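Local coordinates for uncharacterized protein (Aeropyrum pernix, PDB 3P1Z), which forms part of the heterotetrameric RNA-splicing endonuclease, which removes introns from precursor tRNA, at residues G10-R16 / G59-G64; L17-V22 / E74-L79; Y54-R58 / G68-A72; G21-E25 / L42-L47; L87-L92 / L157-Y161. One frame throughout, in Å; residues are numbered along the deposited sequence.

In the fold
Near the N terminus, contact 1 joins edge strand 14-18 to the loop that leads from helix 49-57 to helix 68-79, closing a long loop pinned by a disulfide. Contact 4, which adds strand 46-47 to strand 21-26, falls wholly within that loop. Contact 2 crosses contact 1: it starts at the hairpin 14-18/21-26 and ends on helix 68-79, beyond 59-64, sharing G21 and V22 with contact 4. Contact 3, between helices 49-57 and 68-79, crosses contact 1 and lies inside the span of contact 2. Contact 5 follows in series, setting helix 83-95 on the C-terminal sheet; F90 on that helix touches Y54, S57 and W69, linking it to contact 3.

Contact 1 (G10-R16 / G59-G64); sequences GCKAAAR and GMLCMG
Three backbone hydrogen bonds join 10-16 to 59-64: K12 N to M60 O (3.0 Å), C62 N to A13 O (3.0 Å) and A15 N to C62 O (2.6 Å). The last two make a single parallel bridge, A14 with C62 (CA-CA 4.5 Å), by which a loop lies along edge strand 14-18 of the N-terminal antiparallel sheet. The segments run parallel, but the register slips by one residue at K12: C11 lies opposite M60, whereas A13, A14 and A15 face L61, C62 and M63. A disulfide, C11 SG to C62 SG (2.0 Å, chi3 -108°), links them diagonally, with chi1 -23° at C11 and m at C62. G59, with positive phi, ends helix 49-57 in a Schellman motif. R16 NH1 forms a salt bridge with E25 on the next strand. The CA-to-CB bonds of L61 (t, p) and M63 (m, m, m) are directed away, though M63 CB touches the other segment, but the ends return to pack: A15 CB lies 3.7 Å from both L61 CD1 and M63 SD.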
# COMPACT_ATOMS: atom_id res chain seq x y z
N GLY A 10 -43.06 21.23 -9.01
CA GLY A 10 -41.66 21.07 -8.64
C GLY A 10 -40.76 20.44 -9.69
O GLY A 10 -39.54 20.63 -9.65
N CYS A 11 -41.34 19.67 -10.61
CA CYS A 11 -40.60 19.12 -11.74
C CYS A 11 -40.54 20.18 -12.83
O CYS A 11 -41.47 20.97 -12.97
CB CYS A 11 -41.31 17.88 -12.28
SG CYS A 11 -42.40 17.10 -11.07
N LYS A 12 -39.44 20.22 -13.58
CA LYS A 12 -39.37 21.08 -14.76
C LYS A 12 -39.61 20.27 -16.02
O LYS A 12 -39.29 20.72 -17.13
CB LYS A 12 -38.02 21.82 -14.84
CG LYS A 12 -37.87 23.01 -13.92
CD LYS A 12 -36.44 23.50 -13.96
CE LYS A 12 -36.08 24.38 -12.77
NZ LYS A 12 -34.60 24.41 -12.53
N ALA A 13 -40.18 19.07 -15.85
CA ALA A 13 -40.49 18.15 -16.95
C ALA A 13 -40.77 16.73 -16.45
O ALA A 13 -40.31 16.33 -15.38
CB ALA A 13 -39.37 18.13 -17.98
N ALA A 14 -41.53 15.96 -17.23
CA ALA A 14 -41.97 14.62 -16.80
C ALA A 14 -41.77 13.57 -17.89
O ALA A 14 -42.08 13.80 -19.06
CB ALA A 14 -43.43 14.66 -16.36
N ALA A 15 -41.25 12.40 -17.49
CA ALA A 15 -40.76 11.41 -18.45
C ALA A 15 -41.12 9.97 -18.09
O ALA A 15 -41.21 9.61 -16.92
CB ALA A 15 -39.24 11.55 -18.61
N ARG A 16 -41.31 9.15 -19.11
CA ARG A 16 -41.66 7.75 -18.92
C ARG A 16 -40.48 6.87 -19.28
O ARG A 16 -39.64 7.25 -20.09
CB ARG A 16 -42.82 7.36 -19.82
CG ARG A 16 -42.39 7.08 -21.23
CD ARG A 16 -43.40 6.24 -21.97
NE ARG A 16 -43.10 6.23 -23.40
CZ ARG A 16 -43.58 7.11 -24.27
NH1 ARG A 16 -44.39 8.08 -23.86
NH2 ARG A 16 -43.25 7.03 -25.56
N GLY A 59 -34.13 16.32 -8.83
CA GLY A 59 -35.55 16.49 -8.57
C GLY A 59 -36.26 17.27 -9.66
O GLY A 59 -37.44 17.62 -9.52
N MET A 60 -35.53 17.53 -10.76
CA MET A 60 -36.03 18.34 -11.89
C MET A 60 -36.76 17.52 -12.96
O MET A 60 -37.40 18.08 -13.85
CB MET A 60 -34.88 19.08 -12.57
CG MET A 60 -33.91 19.78 -11.63
SD MET A 60 -34.69 21.13 -10.73
CE MET A 60 -35.09 20.30 -9.19
N LEU A 61 -36.64 16.20 -12.90
CA LEU A 61 -37.29 15.37 -13.91
C LEU A 61 -38.08 14.25 -13.26
O LEU A 61 -37.53 13.40 -12.57
CB LEU A 61 -36.27 14.81 -14.90
CG LEU A 61 -36.89 13.79 -15.88
CD1 LEU A 61 -37.70 14.47 -16.99
CD2 LEU A 61 -35.83 12.88 -16.47
N CYS A 62 -39.38 14.26 -13.47
CA CYS A 62 -40.20 13.23 -12.89
C CYS A 62 -40.28 12.07 -13.86
O CYS A 62 -40.26 12.27 -15.07
CB CYS A 62 -41.59 13.77 -12.53
SG CYS A 62 -41.54 15.36 -11.66
N MET A 63 -40.35 10.86 -13.32
CA MET A 63 -40.53 9.67 -14.13
C MET A 63 -41.87 9.08 -13.78
O MET A 63 -41.94 8.01 -13.16
CB MET A 63 -39.42 8.65 -13.85
CG MET A 63 -38.03 9.08 -14.28
SD MET A 63 -37.89 9.29 -16.07
CE MET A 63 -38.51 7.71 -16.65
N GLY A 64 -42.94 9.78 -14.17
CA GLY A 64 -44.30 9.39 -13.83
C GLY A 64 -44.68 10.06 -12.53
O GLY A 64 -44.66 11.28 -12.42

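Contact 2 (L17-V22 / E74-L79); sequences LGVEGV and EVIAGL
L17, extended on strand 14-18, aims its side chain (t, p) at helix 68-79, with L17 CA 6.9 Å from V75 CA. L17 CD2 rests on the helix backbone, 3.8 Å from E74 O and 4.2 Å from G78 CA. The lack of a side chain at G78 makes this possible, because a CB there would come within 2.7 Å of L17 CD2. The other methyl, L17 CD1, meets L79 CD2 at 3.7 Å. G18 N is bonded to G21 O at 2.8 Å across the turn. V19 and E20 form the tip of this tight beta hairpin, which joins strands 14-18 and 21-26 at one end of the N-terminal sheet; the CB of each points away from the helix, though E20 CA is 6.5 Å from L79 CA. L79 (m, t) reaches into the turn from the helix: its CD2 is 4.1 Å from V19 O, 4.3 Å from E20 CA and 3.4 Å from G21 N. G21, at phi 128° and psi 158°, leads into V22 (t), whose CG2 lies 3.7 Å from V75 CG2 and 4.2 Å from L79 CD1. V75 and L79 are one helical turn apart, so a single flank of the helix serves both strands, and M63 of contact 1 packs beside L17, V22 and V75. I76 faces away from the hairpin, onto A53 and helix 83-95.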
# COMPACT_ATOMS: atom_id res chain seq x y z
N LEU A 17 -40.42 5.69 -18.69
CA LEU A 17 -39.32 4.79 -18.97
C LEU A 17 -39.75 3.73 -19.96
O LEU A 17 -40.57 2.87 -19.64
CB LEU A 17 -38.85 4.12 -17.69
CG LEU A 17 -37.62 3.24 -17.91
CD1 LEU A 17 -36.48 4.09 -18.45
CD2 LEU A 17 -37.23 2.55 -16.62
N GLY A 18 -39.21 3.80 -21.17
CA GLY A 18 -39.47 2.77 -22.16
C GLY A 18 -38.47 1.62 -22.09
O GLY A 18 -37.50 1.67 -21.33
N VAL A 19 -38.70 0.59 -22.89
CA VAL A 19 -37.79 -0.56 -22.96
C VAL A 19 -36.33 -0.14 -23.15
O VAL A 19 -35.45 -0.66 -22.46
CB VAL A 19 -38.17 -1.54 -24.08
CG1 VAL A 19 -36.95 -2.35 -24.49
CG2 VAL A 19 -39.29 -2.45 -23.62
N GLU A 20 -36.07 0.76 -24.08
CA GLU A 20 -34.73 1.33 -24.18
C GLU A 20 -34.81 2.84 -24.29
O GLU A 20 -34.91 3.40 -25.39
CB GLU A 20 -33.92 0.78 -25.35
CG GLU A 20 -32.44 0.50 -25.03
CD GLU A 20 -31.65 1.71 -24.46
OE1 GLU A 20 -30.67 1.47 -23.71
OE2 GLU A 20 -32.00 2.87 -24.77
N GLY A 21 -34.78 3.48 -23.14
CA GLY A 21 -34.68 4.92 -23.12
C GLY A 21 -35.72 5.61 -22.27
O GLY A 21 -36.79 5.07 -21.95
N VAL A 22 -35.35 6.82 -21.90
CA VAL A 22 -36.22 7.73 -21.20
C VAL A 22 -36.81 8.65 -22.25
O VAL A 22 -36.10 9.12 -23.14
CB VAL A 22 -35.46 8.56 -20.16
CG1 VAL A 22 -36.33 9.70 -19.64
CG2 VAL A 22 -35.00 7.67 -19.02
N GLU A 74 -34.51 4.25 -10.78
CA GLU A 74 -35.45 3.60 -11.68
C GLU A 74 -34.88 3.50 -13.08
O GLU A 74 -34.81 2.42 -13.67
CB GLU A 74 -36.80 4.33 -11.72
CG GLU A 74 -37.94 3.49 -12.27
CD GLU A 74 -39.22 4.29 -12.45
OE1 GLU A 74 -39.65 4.97 -11.49
OE2 GLU A 74 -39.80 4.24 -13.56
N VAL A 75 -34.48 4.64 -13.61
CA VAL A 75 -33.79 4.68 -14.88
C VAL A 75 -32.56 3.78 -14.77
O VAL A 75 -32.35 2.89 -15.60
CB VAL A 75 -33.41 6.13 -15.23
CG1 VAL A 75 -32.59 6.20 -16.51
CG2 VAL A 75 -34.67 6.98 -15.36
N ILE A 76 -31.77 3.99 -13.72
CA ILE A 76 -30.50 3.29 -13.54
C ILE A 76 -30.62 1.78 -13.59
O ILE A 76 -29.99 1.11 -14.40
CB ILE A 76 -29.83 3.66 -12.21
CG1 ILE A 76 -29.17 5.03 -12.32
CG2 ILE A 76 -28.81 2.61 -11.84
CD1 ILE A 76 -28.51 5.47 -11.04
N ALA A 77 -31.42 1.23 -12.69
CA ALA A 77 -31.68 -0.20 -12.71
C ALA A 77 -32.31 -0.54 -14.05
O ALA A 77 -31.83 -1.41 -14.78
CB ALA A 77 -32.59 -0.61 -11.56
N GLY A 78 -33.38 0.19 -14.38
CA GLY A 78 -34.23 -0.16 -15.50
C GLY A 78 -33.47 -0.39 -16.78
O GLY A 78 -33.64 -1.42 -17.45
N LEU A 79 -32.61 0.58 -17.11
CA LEU A 79 -31.89 0.61 -18.38
C LEU A 79 -30.59 -0.20 -18.31
O LEU A 79 -29.88 -0.32 -19.31
CB LEU A 79 -31.61 2.06 -18.79
CG LEU A 79 -32.87 2.91 -19.03
CD1 LEU A 79 -32.53 4.35 -19.39
CD2 LEU A 79 -33.74 2.30 -20.11

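Contact 3 (Y54-R58 / G68-A72); sequences YQASR and GWAAA
Residues 54-57 lie toward the C-terminal end of helix 49-57, and 68-72 lie near the start of helix 68-79; the two come closest at S57 and G68, whose CA atoms are 4.6 Å apart. G68 has positive phi (45°), and its O accepts backbone hydrogen bonds from A71 N (2.6 Å) and A72 N (2.9 Å). G68 CA makes a CA-H...O contact with A56 O at 3.3 Å. The small residues A56, S57, G68, A71 and A72 let the backbones approach in this helix-loop-helix pair of consecutive helices in the N-terminal domain, joined by the loop of contact 1. A56 points its CB at the second helix, 3.6 Å from A72 N, 3.9 Å from A71 CB and 4.2 Å from A72 CB. S57, in rotamer p, turns OG back to its own helix, where it donates to Y54 O at 2.9 Å. S57 CB lies over the face of the W69 indole in a CH-pi contact, 3.7 Å from the centroid of the five-membered ring and 23° off its normal. W69 (m, chi2 87°) brings its ring back toward the first helix and also meets F90 of helix 83-95, the ring planes at about 75°.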
# COMPACT_ATOMS: atom_id res chain seq x y z
N TYR A 54 -29.66 11.59 -13.96
CA TYR A 54 -29.13 12.78 -13.29
C TYR A 54 -30.23 13.74 -12.95
O TYR A 54 -30.45 14.06 -11.78
CB TYR A 54 -28.11 13.52 -14.15
CG TYR A 54 -27.68 14.83 -13.52
CD1 TYR A 54 -27.43 14.92 -12.16
CD2 TYR A 54 -27.52 15.98 -14.29
CE1 TYR A 54 -27.03 16.10 -11.58
CE2 TYR A 54 -27.12 17.17 -13.72
CZ TYR A 54 -26.87 17.23 -12.36
OH TYR A 54 -26.47 18.41 -11.78
N GLN A 55 -30.93 14.20 -13.98
CA GLN A 55 -31.95 15.22 -13.80
C GLN A 55 -33.04 14.71 -12.84
O GLN A 55 -33.67 15.50 -12.14
CB GLN A 55 -32.49 15.71 -15.15
CG GLN A 55 -31.44 16.44 -16.02
CD GLN A 55 -31.23 17.91 -15.62
OE1 GLN A 55 -31.74 18.37 -14.60
NE2 GLN A 55 -30.49 18.65 -16.44
N ALA A 56 -33.22 13.40 -12.77
CA ALA A 56 -34.03 12.81 -11.70
C ALA A 56 -33.47 13.21 -10.32
O ALA A 56 -34.16 13.85 -9.53
CB ALA A 56 -34.10 11.29 -11.85
N SER A 57 -32.21 12.86 -10.07
CA SER A 57 -31.54 13.09 -8.78
C SER A 57 -31.38 14.56 -8.34
O SER A 57 -30.92 14.84 -7.23
CB SER A 57 -30.17 12.41 -8.76
OG SER A 57 -29.15 13.23 -9.33
N ARG A 58 -31.73 15.50 -9.22
CA ARG A 58 -31.79 16.90 -8.83
C ARG A 58 -33.24 17.24 -8.49
O ARG A 58 -33.53 18.29 -7.92
CB ARG A 58 -31.26 17.82 -9.93
CG ARG A 58 -29.74 17.93 -9.98
CD ARG A 58 -29.28 18.67 -11.23
NE ARG A 58 -29.13 20.12 -11.03
CZ ARG A 58 -29.91 21.04 -11.60
NH1 ARG A 58 -30.90 20.67 -12.41
NH2 ARG A 58 -29.70 22.32 -11.35
N GLY A 68 -37.09 12.26 -7.73
CA GLY A 68 -35.76 12.21 -7.16
C GLY A 68 -35.04 10.88 -7.29
O GLY A 68 -35.20 10.17 -8.28
N TRP A 69 -34.25 10.56 -6.28
CA TRP A 69 -33.36 9.40 -6.32
C TRP A 69 -34.09 8.08 -6.51
O TRP A 69 -33.53 7.13 -7.03
CB TRP A 69 -32.47 9.37 -5.08
CG TRP A 69 -31.31 10.29 -5.22
CD1 TRP A 69 -31.26 11.62 -4.91
CD2 TRP A 69 -30.03 9.95 -5.75
NE1 TRP A 69 -30.02 12.13 -5.21
CE2 TRP A 69 -29.25 11.12 -5.73
CE3 TRP A 69 -29.47 8.77 -6.24
CZ2 TRP A 69 -27.92 11.14 -6.17
CZ3 TRP A 69 -28.17 8.80 -6.68
CH2 TRP A 69 -27.41 9.97 -6.64
N ALA A 70 -35.34 8.02 -6.08
CA ALA A 70 -36.17 6.86 -6.35
C ALA A 70 -36.42 6.76 -7.86
O ALA A 70 -36.63 5.68 -8.40
CB ALA A 70 -37.47 6.95 -5.60
N ALA A 71 -36.39 7.91 -8.53
CA ALA A 71 -36.53 7.93 -9.99
C ALA A 71 -35.19 7.65 -10.66
O ALA A 71 -35.12 6.99 -11.70
CB ALA A 71 -37.08 9.27 -10.46
N ALA A 72 -34.12 8.14 -10.04
CA ALA A 72 -32.77 7.90 -10.54
C ALA A 72 -32.50 6.40 -10.54
O ALA A 72 -32.11 5.82 -11.55
CB ALA A 72 -31.74 8.63 -9.68

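Contact 4 (G21-E25 / L42-L47); sequences GVFVE and LRKGRL
L47, V22 and V24 give up the most surface here. V22 and L47 form an antiparallel hydrogen-bonded pair (CA-CA 5.4 Å), L47 N donating to V22 O at 3.1 Å; on their shared face V22 CG1 lies 4.1 Å from L47 CB, and both side chains pack on A52 of helix 49-57. V24 extends the pairing, its N bonded to G45 O at 2.8 Å, while V24 CG2 (rotamer t) reaches L42 CD1 at 3.7 Å on the hairpin's first strand. Between them F23 and R46 form a non-hydrogen-bonded pair (CA-CA 4.9 Å) on the other face. F23 presents its ring edge to G45, with F23 CD1 3.4 Å from G45 O; a CB on G45 would collide with F23 CE1. K44 and G45, both at positive phi, are the centre of a type I' turn from R43 to R46; R43 N donates to R46 O at 3.0 Å, and the return bond R46 N to R43 O is weak at 3.4 Å. The result is a two-residue beta hairpin, 42-43/46-47, docked by its second strand onto 21-26 in an antiparallel sheet of order 1-2-4-3.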
# COMPACT_ATOMS: atom_id res chain seq x y z
N GLY A 21 -34.78 3.48 -23.14
CA GLY A 21 -34.68 4.92 -23.12
C GLY A 21 -35.72 5.61 -22.27
O GLY A 21 -36.79 5.07 -21.95
N VAL A 22 -35.35 6.82 -21.90
CA VAL A 22 -36.22 7.73 -21.20
C VAL A 22 -36.81 8.65 -22.25
O VAL A 22 -36.10 9.12 -23.14
CB VAL A 22 -35.46 8.56 -20.16
CG1 VAL A 22 -36.33 9.70 -19.64
CG2 VAL A 22 -35.00 7.67 -19.02
N PHE A 23 -38.11 8.86 -22.14
CA PHE A 23 -38.80 9.76 -23.04
C PHE A 23 -39.52 10.86 -22.28
O PHE A 23 -40.37 10.61 -21.42
CB PHE A 23 -39.77 9.02 -23.97
CG PHE A 23 -40.63 9.94 -24.76
CD1 PHE A 23 -40.05 11.05 -25.33
CD2 PHE A 23 -41.99 9.73 -24.93
CE1 PHE A 23 -40.81 11.96 -26.06
CE2 PHE A 23 -42.76 10.64 -25.65
CZ PHE A 23 -42.16 11.76 -26.20
N VAL A 24 -39.18 12.10 -22.63
CA VAL A 24 -39.85 13.25 -22.05
C VAL A 24 -41.23 13.45 -22.66
O VAL A 24 -41.39 13.57 -23.88
CB VAL A 24 -38.98 14.51 -22.18
CG1 VAL A 24 -39.70 15.72 -21.58
CG2 VAL A 24 -37.64 14.30 -21.48
N GLU A 25 -42.25 13.50 -21.80
CA GLU A 25 -43.62 13.69 -22.26
C GLU A 25 -44.16 15.11 -22.01
O GLU A 25 -44.99 15.60 -22.77
CB GLU A 25 -44.53 12.61 -21.68
CG GLU A 25 -44.07 11.19 -22.02
CD GLU A 25 -44.80 10.09 -21.24
OE1 GLU A 25 -44.68 10.07 -20.00
OE2 GLU A 25 -45.47 9.25 -21.86
N LEU A 42 -31.05 15.91 -24.59
CA LEU A 42 -32.42 15.65 -25.00
C LEU A 42 -32.65 16.06 -26.45
O LEU A 42 -32.60 17.24 -26.80
CB LEU A 42 -33.40 16.39 -24.09
CG LEU A 42 -34.85 16.52 -24.57
CD1 LEU A 42 -35.55 15.19 -24.44
CD2 LEU A 42 -35.58 17.59 -23.79
N ARG A 43 -32.89 15.07 -27.30
CA ARG A 43 -33.14 15.36 -28.70
C ARG A 43 -34.46 14.73 -29.11
O ARG A 43 -34.59 13.51 -29.22
CB ARG A 43 -31.97 14.86 -29.57
CG ARG A 43 -32.17 15.04 -31.08
CD ARG A 43 -32.41 16.51 -31.47
NE ARG A 43 -32.85 16.62 -32.86
CZ ARG A 43 -32.81 17.74 -33.58
NH1 ARG A 43 -32.35 18.87 -33.05
NH2 ARG A 43 -33.24 17.72 -34.85
N LYS A 44 -35.46 15.59 -29.29
CA LYS A 44 -36.81 15.15 -29.61
C LYS A 44 -37.35 14.22 -28.56
O LYS A 44 -37.67 13.06 -28.83
CB LYS A 44 -36.81 14.45 -30.94
CG LYS A 44 -35.76 15.08 -31.82
CD LYS A 44 -36.37 15.52 -33.11
CE LYS A 44 -37.40 14.49 -33.57
NZ LYS A 44 -38.15 14.95 -34.80
N GLY A 45 -37.43 14.75 -27.35
CA GLY A 45 -37.95 13.99 -26.23
C GLY A 45 -37.05 12.88 -25.70
O GLY A 45 -37.10 12.57 -24.51
N ARG A 46 -36.25 12.28 -26.57
CA ARG A 46 -35.34 11.22 -26.14
C ARG A 46 -34.21 11.78 -25.28
O ARG A 46 -33.38 12.55 -25.77
CB ARG A 46 -34.74 10.52 -27.34
CG ARG A 46 -35.71 10.29 -28.47
CD ARG A 46 -35.06 9.47 -29.58
NE ARG A 46 -34.72 8.13 -29.12
CZ ARG A 46 -33.58 7.80 -28.52
NH1 ARG A 46 -33.37 6.54 -28.14
NH2 ARG A 46 -32.65 8.72 -28.31
N LEU A 47 -34.22 11.39 -24.00
CA LEU A 47 -33.15 11.75 -23.07
C LEU A 47 -32.13 10.62 -22.95
O LEU A 47 -32.48 9.42 -22.90
CB LEU A 47 -33.71 12.11 -21.69
CG LEU A 47 -32.81 12.97 -20.79
CD1 LEU A 47 -32.42 14.25 -21.52
CD2 LEU A 47 -33.47 13.31 -19.46

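Contact 5 (L87-L92 / L157-Y161); sequences LVYFDL and LITYY
This is a buried helix-on-sheet contact in the C-terminal domain, where helix 83-95 lies across strand 158-166. The axes of helix 87-92 and strand 158-161 approach to 10.2 Å and cross at -75°; within 157-161 the alternate residues I158 and Y160 point toward the helix and make the contact. I158 (m, t) sets CD1 4.2 Å from V88 CA, 4.1 Å from D91 CB and 4.3 Å from L87 CB. Y160 (m) extends further: its OH donates a hydrogen bond to D91 OD2 at 3.1 Å, although the position of that oxygen, also salt-bridged to K95, is less certain. V88 CG1 approaches the ring edge, 3.7 Å from Y160 CE1, and L92 CD2 lies 4.2 Å from Y160 CZ. V88 and Y160 also share A150 on the adjoining strand 146-152. Beyond them, Y161 pairs antiparallel with a strand of a neighbouring tRNA-splicing endonuclease subunit, continuing the sheet across the interface. A helix packed on a mixed sheet in this way belongs to the catalytic C-terminal domain of tRNA-intron endonucleases, grouped in the PDDEXK clan.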
# COMPACT_ATOMS: atom_id res chain seq x y z
N LEU A 87 -22.68 7.93 -10.76
CA LEU A 87 -22.20 8.79 -9.70
C LEU A 87 -21.12 9.73 -10.25
O LEU A 87 -21.21 10.94 -10.05
CB LEU A 87 -21.69 7.97 -8.51
CG LEU A 87 -22.78 7.24 -7.71
CD1 LEU A 87 -22.22 6.31 -6.63
CD2 LEU A 87 -23.75 8.26 -7.12
N VAL A 88 -20.13 9.17 -10.95
CA VAL A 88 -19.02 9.97 -11.50
C VAL A 88 -19.55 10.96 -12.50
O VAL A 88 -18.97 12.02 -12.72
CB VAL A 88 -17.99 9.11 -12.25
CG1 VAL A 88 -16.87 9.99 -12.77
CG2 VAL A 88 -17.45 8.02 -11.36
N TYR A 89 -20.65 10.56 -13.12
CA TYR A 89 -21.37 11.40 -14.07
C TYR A 89 -21.99 12.55 -13.32
O TYR A 89 -21.73 13.71 -13.62
CB TYR A 89 -22.46 10.57 -14.73
CG TYR A 89 -23.17 11.26 -15.85
CD1 TYR A 89 -22.90 10.93 -17.17
CD2 TYR A 89 -24.13 12.24 -15.60
CE1 TYR A 89 -23.56 11.55 -18.21
CE2 TYR A 89 -24.79 12.86 -16.64
CZ TYR A 89 -24.50 12.51 -17.94
OH TYR A 89 -25.13 13.12 -19.00
N PHE A 90 -22.81 12.22 -12.32
CA PHE A 90 -23.49 13.25 -11.55
C PHE A 90 -22.48 14.27 -11.06
O PHE A 90 -22.64 15.47 -11.28
CB PHE A 90 -24.22 12.67 -10.34
CG PHE A 90 -25.34 11.74 -10.69
CD1 PHE A 90 -25.80 11.64 -11.98
CD2 PHE A 90 -25.95 10.99 -9.71
CE1 PHE A 90 -26.83 10.77 -12.30
CE2 PHE A 90 -26.98 10.13 -10.01
CZ PHE A 90 -27.42 10.02 -11.31
N ASP A 91 -21.44 13.76 -10.39
CA ASP A 91 -20.35 14.58 -9.89
C ASP A 91 -19.89 15.49 -11.01
O ASP A 91 -19.81 16.71 -10.83
CB ASP A 91 -19.20 13.68 -9.45
CG ASP A 91 -18.21 14.39 -8.53
OD1 ASP A 91 -18.55 14.65 -7.35
OD2 ASP A 91 -17.08 14.67 -8.97
N LEU A 92 -19.62 14.91 -12.17
CA LEU A 92 -19.15 15.69 -13.31
C LEU A 92 -20.19 16.68 -13.82
O LEU A 92 -19.84 17.81 -14.19
CB LEU A 92 -18.66 14.76 -14.44
CG LEU A 92 -17.35 14.00 -14.18
CD1 LEU A 92 -17.07 13.00 -15.31
CD2 LEU A 92 -16.14 14.94 -13.95
N LEU A 157 -17.26 7.23 -2.20
CA LEU A 157 -16.32 8.32 -2.37
C LEU A 157 -15.60 8.25 -3.72
O LEU A 157 -15.21 7.18 -4.19
CB LEU A 157 -15.30 8.33 -1.24
CG LEU A 157 -15.92 8.55 0.14
CD1 LEU A 157 -14.94 8.28 1.28
CD2 LEU A 157 -16.48 9.95 0.22
N ILE A 158 -15.41 9.42 -4.34
CA ILE A 158 -14.82 9.49 -5.66
C ILE A 158 -13.52 10.27 -5.68
O ILE A 158 -13.45 11.39 -5.20
CB ILE A 158 -15.76 10.19 -6.64
CG1 ILE A 158 -17.12 9.50 -6.64
CG2 ILE A 158 -15.13 10.23 -8.03
CD1 ILE A 158 -18.16 10.26 -7.42
N THR A 159 -12.50 9.67 -6.27
CA THR A 159 -11.22 10.34 -6.47
C THR A 159 -10.87 10.42 -7.95
O THR A 159 -11.23 9.54 -8.73
CB THR A 159 -10.09 9.65 -5.72
OG1 THR A 159 -10.59 9.15 -4.48
CG2 THR A 159 -9.00 10.64 -5.44
N TYR A 160 -10.18 11.48 -8.33
CA TYR A 160 -9.81 11.65 -9.72
C TYR A 160 -8.30 11.74 -9.88
O TYR A 160 -7.62 12.45 -9.14
CB TYR A 160 -10.47 12.90 -10.30
CG TYR A 160 -11.96 12.80 -10.47
CD1 TYR A 160 -12.52 12.06 -11.53
CD2 TYR A 160 -12.83 13.44 -9.60
CE1 TYR A 160 -13.89 11.98 -11.70
CE2 TYR A 160 -14.21 13.36 -9.77
CZ TYR A 160 -14.73 12.62 -10.81
OH TYR A 160 -16.09 12.53 -10.97
N TYR A 161 -7.78 11.01 -10.86
CA TYR A 161 -6.35 11.01 -11.16
C TYR A 161 -6.10 10.94 -12.66
O TYR A 161 -6.60 10.06 -13.34
CB TYR A 161 -5.66 9.82 -10.49
CG TYR A 161 -5.69 9.85 -8.98
CD1 TYR A 161 -4.83 10.68 -8.27
CD2 TYR A 161 -6.56 9.05 -8.27
CE1 TYR A 161 -4.85 10.71 -6.89
CE2 TYR A 161 -6.59 9.07 -6.89
CZ TYR A 161 -5.73 9.91 -6.20
OH TYR A 161 -5.76 9.93 -4.81